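Local coordinates for calcium uptake protein 2, mitochondrial (Homo sapiens, PDB 6LB7) that binds calcium through an EF-hand and probably acts as a calcium-sensing regulator of mitochondrial calcium uptake, at residues Arg31-Ser36 with Leu88-Ile93; Ser70-Asp75 with Arg177-Asn182. One frame throughout, in Å; residues are numbered along the deposited sequence.

Contacts 1 and 2 are neighbouring parts of one buried core, their centres about 12 Å apart, and their segments alternate along the chain. They touch directly: Ile93 CG2 lies 3.5 Å from Met180 SD, and Leu34 CD1 lies 3.8 Å from Phe73 CB, so each helix of contact 1 packs on a segment of contact 2. Neither contact contributes a ligand to the calcium ion, which is bound by Asp109, Asp111, Asn113, Met115 and Glu120. Contact 2 is tied to that site through the backbone: strand 115-116 of the calcium loop pairs antiparallel with strand 171-172, which leads straight into helix 173-196, the helix carrying Arg177-Asn182.

Contact 1. Residues Arg31-Ser36 with Leu88-Ile93; sequences RDFLFS and LFLLTI
Phe33 and Leu90 meet because their first torsions aim both side chains into the gap between two helices. In Phe33, CG stands opposite the backbone N (chi1 170°), which carries the ring outward from helix 30-38; in Leu90, CG stands opposite the carbonyl carbon instead (chi1 -64°), which brings a methyl branch over that ring. The result is apolar helix-helix packing between helices 30-38 and 84-94, with a CH-pi contact at its centre. Leu90 CD1 sits 4.0 Å from the centroid of the Phe33 ring and only 14° off its normal, so the methyl group rests on a ring face, displaced slightly toward the rim. The far end of the ring is also met nearer the leucine backbone, where Phe33 CZ approaches Leu90 CB to 3.6 Å. The long aromatic side chain does most of the spanning, for the nearest alpha carbons, Phe33 CA and Leu90 CA, are 9.2 Å apart. Leu91 adds a looser contact from an oblique direction, its CD2 lying 4.4 Å from Phe33 CE1.

Met28, Ile82 and Tyr87 also pack against Phe33, making it a buried element of the domain core. On helix 84-94, Leu88, Leu91 and Thr92 contact apolar side chains of the chain of another protein, so this helix joins the intramolecular core to the interface between the two proteins.

Two hydroxyls, one on each helix, are turned back onto their own backbones. Thr92 OG1 donates to Phe89 O at 2.8 Å, and Ile93 N reaches the same oxygen from the same face of its carbonyl plane. On the other helix, Ser36 OG donates to Phe33 O at 2.9 Å, one turn back.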
ATOM      1  N   ARG B  31     -19.197  25.911  -1.926  1.00 19.54           N
ATOM      2  CA  ARG B  31     -18.606  26.788  -0.920  1.00 19.80           C
ATOM      3  C   ARG B  31     -18.432  26.057   0.409  1.00 24.47           C
ATOM      4  O   ARG B  31     -17.346  26.095   1.013  1.00 15.25           O
ATOM      5  CB  ARG B  31     -19.476  28.038  -0.741  1.00 18.46           C
ATOM      6  CG  ARG B  31     -18.943  29.079   0.269  1.00 18.52           C
ATOM      7  CD  ARG B  31     -19.809  30.337   0.230  1.00 25.95           C
ATOM      8  NE  ARG B  31     -19.275  31.437   1.021  1.00 23.87           N
ATOM      9  CZ  ARG B  31     -19.413  31.528   2.341  1.00 34.35           C
ATOM     10  NH1 ARG B  31     -20.068  30.579   2.996  1.00 32.25           N
ATOM     11  NH2 ARG B  31     -18.899  32.560   3.006  1.00 32.97           N
ATOM     12  N   ASP B  32     -19.499  25.395   0.886  1.00 17.67           N
ATOM     13  CA  ASP B  32     -19.415  24.582   2.098  1.00 18.58           C
ATOM     14  C   ASP B  32     -18.268  23.591   2.022  1.00 20.39           C
ATOM     15  O   ASP B  32     -17.523  23.397   2.992  1.00 16.74           O
ATOM     16  CB  ASP B  32     -20.703  23.782   2.320  1.00 16.37           C
ATOM     17  CG  ASP B  32     -21.903  24.637   2.660  1.00 25.85           C
ATOM     18  OD1 ASP B  32     -21.741  25.796   3.096  1.00 25.11           O
ATOM     19  OD2 ASP B  32     -23.028  24.106   2.517  1.00 21.30           O
ATOM     20  N   PHE B  33     -18.190  22.867   0.905  1.00 15.07           N
ATOM     21  CA  PHE B  33     -17.178  21.834   0.751  1.00 17.49           C
ATOM     22  C   PHE B  33     -15.779  22.424   0.865  1.00 12.34           C
ATOM     23  O   PHE B  33     -14.933  21.910   1.609  1.00 15.07           O
ATOM     24  CB  PHE B  33     -17.344  21.126  -0.597  1.00 13.25           C
ATOM     25  CG  PHE B  33     -16.201  20.221  -0.924  1.00 13.33           C
ATOM     26  CD1 PHE B  33     -16.018  19.044  -0.224  1.00 13.57           C
ATOM     27  CD2 PHE B  33     -15.295  20.564  -1.905  1.00 16.30           C
ATOM     28  CE1 PHE B  33     -14.959  18.214  -0.518  1.00 15.84           C
ATOM     29  CE2 PHE B  33     -14.229  19.747  -2.189  1.00 13.83           C
ATOM     30  CZ  PHE B  33     -14.059  18.578  -1.498  1.00 13.05           C
ATOM     31  N   LEU B  34     -15.518  23.506   0.128  1.00 13.06           N
ATOM     32  CA  LEU B  34     -14.202  24.138   0.179  1.00 18.44           C
ATOM     33  C   LEU B  34     -13.829  24.532   1.606  1.00 18.99           C
ATOM     34  O   LEU B  34     -12.699  24.292   2.042  1.00 16.72           O
ATOM     35  CB  LEU B  34     -14.172  25.363  -0.733  1.00 13.39           C
ATOM     36  CG  LEU B  34     -14.288  25.061  -2.221  1.00 15.88           C
ATOM     37  CD1 LEU B  34     -14.608  26.338  -2.983  1.00 11.73           C
ATOM     38  CD2 LEU B  34     -13.009  24.391  -2.746  1.00 11.59           C
ATOM     39  N   PHE B  35     -14.780  25.104   2.361  1.00 16.86           N
ATOM     40  CA  PHE B  35     -14.507  25.505   3.741  1.00 14.95           C
ATOM     41  C   PHE B  35     -14.225  24.297   4.632  1.00 20.62           C
ATOM     42  O   PHE B  35     -13.324  24.339   5.478  1.00 16.09           O
ATOM     43  CB  PHE B  35     -15.677  26.312   4.303  1.00 16.58           C
ATOM     44  CG  PHE B  35     -15.786  27.704   3.742  1.00 18.33           C
ATOM     45  CD1 PHE B  35     -14.844  28.190   2.850  1.00 25.43           C
ATOM     46  CD2 PHE B  35     -16.807  28.540   4.134  1.00 27.42           C
ATOM     47  CE1 PHE B  35     -14.933  29.471   2.344  1.00 26.32           C
ATOM     48  CE2 PHE B  35     -16.899  29.819   3.632  1.00 32.72           C
ATOM     49  CZ  PHE B  35     -15.958  30.283   2.733  1.00 21.79           C
ATOM     50  N   SER B  36     -14.984  23.216   4.469  1.00 14.80           N
ATOM     51  CA  SER B  36     -14.745  22.030   5.284  1.00 12.46           C
ATOM     52  C   SER B  36     -13.368  21.424   5.017  1.00 17.60           C
ATOM     53  O   SER B  36     -12.817  20.727   5.879  1.00 21.00           O
ATOM     54  CB  SER B  36     -15.846  20.997   5.031  1.00 18.19           C
ATOM     55  OG  SER B  36     -15.578  20.219   3.876  1.00 18.47           O
ATOM     56  N   LEU B  88     -17.417  12.383   0.681  1.00 11.17           N
ATOM     57  CA  LEU B  88     -16.397  11.377   0.985  1.00 20.83           C
ATOM     58  C   LEU B  88     -15.565  11.026  -0.245  1.00 23.29           C
ATOM     59  O   LEU B  88     -14.351  10.823  -0.146  1.00 17.91           O
ATOM     60  CB  LEU B  88     -17.047  10.112   1.546  1.00 19.92           C
ATOM     61  CG  LEU B  88     -17.825  10.197   2.863  1.00 18.00           C
ATOM     62  CD1 LEU B  88     -18.199   8.777   3.284  1.00 19.42           C
ATOM     63  CD2 LEU B  88     -16.984  10.906   3.936  1.00 14.54           C
ATOM     64  N   PHE B  89     -16.205  10.935  -1.410  1.00 12.50           N
ATOM     65  CA  PHE B  89     -15.470  10.642  -2.634  1.00 18.96           C
ATOM     66  C   PHE B  89     -14.441  11.726  -2.944  1.00 12.61           C
ATOM     67  O   PHE B  89     -13.279  11.428  -3.255  1.00 17.60           O
ATOM     68  CB  PHE B  89     -16.448  10.475  -3.797  1.00 18.57           C
ATOM     69  CG  PHE B  89     -15.768  10.276  -5.110  1.00 21.88           C
ATOM     70  CD1 PHE B  89     -15.786  11.272  -6.068  1.00 18.50           C
ATOM     71  CD2 PHE B  89     -15.068   9.107  -5.363  1.00 24.50           C
ATOM     72  CE1 PHE B  89     -15.138  11.082  -7.277  1.00 24.69           C
ATOM     73  CE2 PHE B  89     -14.416   8.923  -6.555  1.00 24.12           C
ATOM     74  CZ  PHE B  89     -14.453   9.910  -7.511  1.00 16.72           C
ATOM     75  N   LEU B  90     -14.859  12.994  -2.872  1.00 11.30           N
ATOM     76  CA  LEU B  90     -13.946  14.105  -3.123  1.00 11.25           C
ATOM     77  C   LEU B  90     -12.810  14.123  -2.107  1.00 12.30           C
ATOM     78  O   LEU B  90     -11.662  14.405  -2.455  1.00 12.46           O
ATOM     79  CB  LEU B  90     -14.716  15.423  -3.090  1.00 11.27           C
ATOM     80  CG  LEU B  90     -15.785  15.618  -4.170  1.00 17.56           C
ATOM     81  CD1 LEU B  90     -16.684  16.767  -3.812  1.00 14.31           C
ATOM     82  CD2 LEU B  90     -15.158  15.847  -5.570  1.00 14.75           C
ATOM     83  N   LEU B  91     -13.098  13.775  -0.852  1.00 11.40           N
ATOM     84  CA  LEU B  91     -12.037  13.786   0.144  1.00 14.51           C
ATOM     85  C   LEU B  91     -10.996  12.719  -0.163  1.00 16.10           C
ATOM     86  O   LEU B  91      -9.798  12.963  -0.011  1.00 11.20           O
ATOM     87  CB  LEU B  91     -12.610  13.583   1.556  1.00 14.89           C
ATOM     88  CG  LEU B  91     -13.342  14.699   2.305  1.00 21.23           C
ATOM     89  CD1 LEU B  91     -13.639  14.184   3.721  1.00 21.43           C
ATOM     90  CD2 LEU B  91     -12.522  15.979   2.377  1.00 19.12           C
ATOM     91  N   THR B  92     -11.424  11.524  -0.595  1.00 12.00           N
ATOM     92  CA  THR B  92     -10.417  10.506  -0.907  1.00 15.17           C
ATOM     93  C   THR B  92      -9.530  10.951  -2.061  1.00 19.39           C
ATOM     94  O   THR B  92      -8.325  10.662  -2.073  1.00 17.01           O
ATOM     95  CB  THR B  92     -11.060   9.147  -1.230  1.00 21.33           C
ATOM     96  OG1 THR B  92     -11.808   9.214  -2.446  1.00 25.02           O
ATOM     97  CG2 THR B  92     -11.984   8.701  -0.121  1.00 20.68           C
ATOM     98  N   ILE B  93     -10.097  11.691  -3.015  1.00 15.61           N
ATOM     99  CA  ILE B  93      -9.328  12.093  -4.187  1.00 21.06           C
ATOM    100  C   ILE B  93      -8.213  13.046  -3.785  1.00 16.66           C
ATOM    101  O   ILE B  93      -7.087  12.939  -4.281  1.00 15.02           O
ATOM    102  CB  ILE B  93     -10.261  12.712  -5.249  1.00 26.64           C
ATOM    103  CG1 ILE B  93     -11.256  11.670  -5.767  1.00 20.78           C
ATOM    104  CG2 ILE B  93      -9.441  13.361  -6.380  1.00 27.30           C
ATOM    105  CD1 ILE B  93     -10.622  10.341  -6.282  1.00 21.20           C
TER

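Contact 2. Residues Ser70-Asp75 with Arg177-Asn182; sequences STFFRD and RRFMEN
Phe179 reaches across to Phe72 and Phe73, each of which meets a different part of its ring. From CB, CG extends opposite the backbone N (chi1 -173°), directing the ring away from its helix toward helix 72-76. On one flank of the ring, CD1 lies 3.9 Å from the sulfur of Met180, which is in the ring plane. Farther out on the other flank, Phe179 CE2 comes 3.8 Å from Phe72 CD2, over a face of the Phe72 ring. The Phe179 ring thus turns its edge to that face in an offset edge-to-face pair, the planes at 73°. The tip, Phe179 CZ, approaches Phe73 CZ to 3.7 Å, and here the two rings are inclined obliquely to one another at 61°. Phe162 of helix 157-163 adds an edge-to-face partner for Phe179, while Arg161 forms a cation-pi contact with Phe72.

Beside the rings the backbones draw close, with Ser70 CA 4.5 Å from Asn182 CA, and the Asn182 amide carbon CG lies 3.7 Å from Ser70 N. A water bridges this polar margin: it donates to Asn182 OD1 and accepts a weak bond from Ser70 N. Ser70 O is held by Arg74 NH2 at 2.8 Å, in the guanidinium plane, and the same arginine forms salt bridges with Glu186 and Glu189. Together, Phe72, Phe73 and Phe179 form an aromatic cluster, consistent with the hydrophobic core of an EF-hand lobe.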
ATOM      1  N   SER B  70      -9.575  24.682 -12.863  1.00 24.43           N
ATOM      2  CA  SER B  70      -9.290  24.709 -11.436  1.00 20.37           C
ATOM      3  C   SER B  70     -10.080  25.766 -10.662  1.00 18.25           C
ATOM      4  O   SER B  70      -9.748  26.027  -9.505  1.00 16.55           O
ATOM      5  CB  SER B  70      -7.794  24.928 -11.212  1.00 23.43           C
ATOM      6  OG  SER B  70      -7.386  26.167 -11.751  1.00 28.27           O
ATOM      7  N   THR B  71     -11.107  26.388 -11.240  1.00 15.99           N
ATOM      8  CA  THR B  71     -11.961  27.278 -10.468  1.00 21.68           C
ATOM      9  C   THR B  71     -13.393  26.784 -10.408  1.00 18.32           C
ATOM     10  O   THR B  71     -14.282  27.547 -10.006  1.00 18.19           O
ATOM     11  CB  THR B  71     -11.936  28.701 -11.022  1.00 22.18           C
ATOM     12  OG1 THR B  71     -12.538  28.716 -12.330  1.00 24.59           O
ATOM     13  CG2 THR B  71     -10.496  29.202 -11.092  1.00 18.92           C
ATOM     14  N   PHE B  72     -13.626  25.517 -10.754  1.00 16.71           N
ATOM     15  CA  PHE B  72     -14.978  24.967 -10.791  1.00 20.11           C
ATOM     16  C   PHE B  72     -15.726  25.169  -9.473  1.00 22.17           C
ATOM     17  O   PHE B  72     -16.876  25.613  -9.467  1.00 20.67           O
ATOM     18  CB  PHE B  72     -14.903  23.473 -11.146  1.00 23.23           C
ATOM     19  CG  PHE B  72     -16.239  22.770 -11.170  1.00 24.60           C
ATOM     20  CD1 PHE B  72     -17.109  22.938 -12.243  1.00 22.62           C
ATOM     21  CD2 PHE B  72     -16.615  21.921 -10.132  1.00 19.83           C
ATOM     22  CE1 PHE B  72     -18.329  22.281 -12.279  1.00 17.90           C
ATOM     23  CE2 PHE B  72     -17.834  21.265 -10.170  1.00 19.54           C
ATOM     24  CZ  PHE B  72     -18.686  21.437 -11.252  1.00 19.89           C
ATOM     25  N   PHE B  73     -15.115  24.794  -8.340  1.00 11.94           N
ATOM     26  CA  PHE B  73     -15.871  24.920  -7.088  1.00 14.34           C
ATOM     27  C   PHE B  73     -15.982  26.383  -6.659  1.00 13.82           C
ATOM     28  O   PHE B  73     -17.034  26.807  -6.173  1.00 15.29           O
ATOM     29  CB  PHE B  73     -15.252  24.056  -5.971  1.00 16.48           C
ATOM     30  CG  PHE B  73     -15.402  22.566  -6.206  1.00 21.40           C
ATOM     31  CD1 PHE B  73     -16.504  21.870  -5.719  1.00 23.18           C
ATOM     32  CD2 PHE B  73     -14.464  21.874  -6.964  1.00 14.69           C
ATOM     33  CE1 PHE B  73     -16.657  20.505  -5.971  1.00 24.31           C
ATOM     34  CE2 PHE B  73     -14.605  20.513  -7.216  1.00 18.89           C
ATOM     35  CZ  PHE B  73     -15.703  19.824  -6.723  1.00 22.52           C
ATOM     36  N   ARG B  74     -14.906  27.169  -6.829  1.00 15.89           N
ATOM     37  CA  ARG B  74     -14.953  28.588  -6.440  1.00 14.83           C
ATOM     38  C   ARG B  74     -15.925  29.377  -7.304  1.00 15.95           C
ATOM     39  O   ARG B  74     -16.582  30.290  -6.801  1.00 18.15           O
ATOM     40  CB  ARG B  74     -13.549  29.224  -6.509  1.00 13.42           C
ATOM     41  CG  ARG B  74     -12.677  28.881  -5.280  1.00 14.59           C
ATOM     42  CD  ARG B  74     -11.188  29.295  -5.450  1.00 13.55           C
ATOM     43  NE  ARG B  74     -10.507  28.559  -6.519  1.00 15.06           N
ATOM     44  CZ  ARG B  74      -9.273  28.811  -6.935  1.00 21.21           C
ATOM     45  NH1 ARG B  74      -8.562  29.779  -6.359  1.00 17.15           N
ATOM     46  NH2 ARG B  74      -8.740  28.097  -7.924  1.00 13.73           N
ATOM     47  N   ASP B  75     -16.044  29.045  -8.599  1.00 20.37           N
ATOM     48  CA  ASP B  75     -17.031  29.720  -9.442  1.00 21.97           C
ATOM     49  C   ASP B  75     -18.458  29.418  -8.992  1.00 24.03           C
ATOM     50  O   ASP B  75     -19.297  30.322  -8.939  1.00 25.68           O
ATOM     51  CB  ASP B  75     -16.840  29.330 -10.907  1.00 19.51           C
ATOM     52  CG  ASP B  75     -15.545  29.850 -11.477  1.00 20.40           C
ATOM     53  OD1 ASP B  75     -15.112  29.344 -12.523  1.00 28.87           O
ATOM     54  OD2 ASP B  75     -14.926  30.743 -10.859  1.00 21.52           O
ATOM     55  N   ARG B 177      -9.840  12.294 -15.068  1.00 15.61           N
ATOM     56  CA  ARG B 177      -8.500  12.653 -14.616  1.00 21.56           C
ATOM     57  C   ARG B 177      -8.331  14.161 -14.492  1.00 18.06           C
ATOM     58  O   ARG B 177      -7.735  14.651 -13.530  1.00 16.35           O
ATOM     59  CB  ARG B 177      -7.453  12.091 -15.581  1.00 20.00           C
ATOM     60  CG  ARG B 177      -6.028  12.571 -15.288  1.00 23.30           C
ATOM     61  CD  ARG B 177      -4.986  12.075 -16.310  1.00 29.19           C
ATOM     62  NE  ARG B 177      -5.431  12.274 -17.687  1.00 32.07           N
ATOM     63  CZ  ARG B 177      -5.362  13.436 -18.340  1.00 45.10           C
ATOM     64  NH1 ARG B 177      -4.852  14.519 -17.754  1.00 39.97           N
ATOM     65  NH2 ARG B 177      -5.800  13.517 -19.588  1.00 55.13           N
ATOM     66  N   ARG B 178      -8.818  14.915 -15.478  1.00 22.02           N
ATOM     67  CA  ARG B 178      -8.652  16.364 -15.475  1.00 25.87           C
ATOM     68  C   ARG B 178      -9.419  17.008 -14.317  1.00 17.92           C
ATOM     69  O   ARG B 178      -8.949  17.978 -13.712  1.00 20.01           O
ATOM     70  CB  ARG B 178      -9.101  16.917 -16.828  1.00 24.88           C
ATOM     71  CG  ARG B 178      -8.930  18.355 -16.999  1.00 40.44           C
ATOM     72  CD  ARG B 178      -9.177  18.796 -18.429  1.00 52.39           C
ATOM     73  NE  ARG B 178      -8.144  18.491 -19.244  1.00 57.37           N
ATOM     74  CZ  ARG B 178      -7.090  19.101 -19.268  1.00 68.05           C
ATOM     75  NH1 ARG B 178      -6.936  20.049 -18.521  1.00 72.49           N
ATOM     76  NH2 ARG B 178      -6.192  18.762 -20.032  1.00 71.06           N
ATOM     77  N   PHE B 179     -10.619  16.502 -14.040  1.00 16.17           N
ATOM     78  CA  PHE B 179     -11.394  17.000 -12.912  1.00 14.77           C
ATOM     79  C   PHE B 179     -10.662  16.774 -11.584  1.00 14.40           C
ATOM     80  O   PHE B 179     -10.620  17.672 -10.737  1.00 15.53           O
ATOM     81  CB  PHE B 179     -12.766  16.329 -12.884  1.00 20.53           C
ATOM     82  CG  PHE B 179     -13.694  16.910 -11.851  1.00 18.36           C
ATOM     83  CD1 PHE B 179     -13.743  16.379 -10.568  1.00 22.39           C
ATOM     84  CD2 PHE B 179     -14.485  18.000 -12.153  1.00 30.54           C
ATOM     85  CE1 PHE B 179     -14.578  16.917  -9.605  1.00 21.98           C
ATOM     86  CE2 PHE B 179     -15.330  18.537 -11.202  1.00 29.00           C
ATOM     87  CZ  PHE B 179     -15.366  17.990  -9.924  1.00 19.21           C
ATOM     88  N   MET B 180     -10.076  15.586 -11.392  1.00 13.68           N
ATOM     89  CA  MET B 180      -9.360  15.291 -10.150  1.00 15.22           C
ATOM     90  C   MET B 180      -8.072  16.105 -10.031  1.00 20.33           C
ATOM     91  O   MET B 180      -7.746  16.598  -8.949  1.00 11.25           O
ATOM     92  CB  MET B 180      -9.045  13.796 -10.065  1.00 12.59           C
ATOM     93  CG  MET B 180     -10.280  12.910 -10.168  1.00 21.71           C
ATOM     94  SD  MET B 180     -11.646  13.463  -9.107  1.00 30.74           S
ATOM     95  CE  MET B 180     -13.062  12.903 -10.052  1.00 32.83           C
ATOM     96  N   GLU B 181      -7.302  16.223 -11.120  1.00 14.17           N
ATOM     97  CA  GLU B 181      -6.156  17.133 -11.110  1.00 15.72           C
ATOM     98  C   GLU B 181      -6.595  18.548 -10.751  1.00 13.14           C
ATOM     99  O   GLU B 181      -5.926  19.240  -9.983  1.00 17.65           O
ATOM    100  CB  GLU B 181      -5.463  17.148 -12.478  1.00 21.00           C
ATOM    101  CG  GLU B 181      -4.760  15.843 -12.907  1.00 21.58           C
ATOM    102  CD  GLU B 181      -4.406  15.834 -14.408  1.00 28.52           C
ATOM    103  OE1 GLU B 181      -3.654  14.932 -14.855  1.00 22.45           O
ATOM    104  OE2 GLU B 181      -4.907  16.715 -15.145  1.00 25.89           O
ATOM    105  N   ASN B 182      -7.709  19.003 -11.326  1.00 12.15           N
ATOM    106  CA  ASN B 182      -8.157  20.368 -11.096  1.00 13.31           C
ATOM    107  C   ASN B 182      -8.709  20.551  -9.685  1.00 13.44           C
ATOM    108  O   ASN B 182      -8.624  21.652  -9.128  1.00 14.19           O
ATOM    109  CB  ASN B 182      -9.203  20.751 -12.140  1.00 13.94           C
ATOM    110  CG  ASN B 182      -8.569  21.149 -13.496  1.00 21.41           C
ATOM    111  OD1 ASN B 182      -7.420  21.575 -13.549  1.00 23.78           O
ATOM    112  ND2 ASN B 182      -9.329  21.002 -14.580  1.00 18.49           N
TER
HETATM  113  O   HOH W   1      -7.127  24.447 -14.980  1.00 46.53           O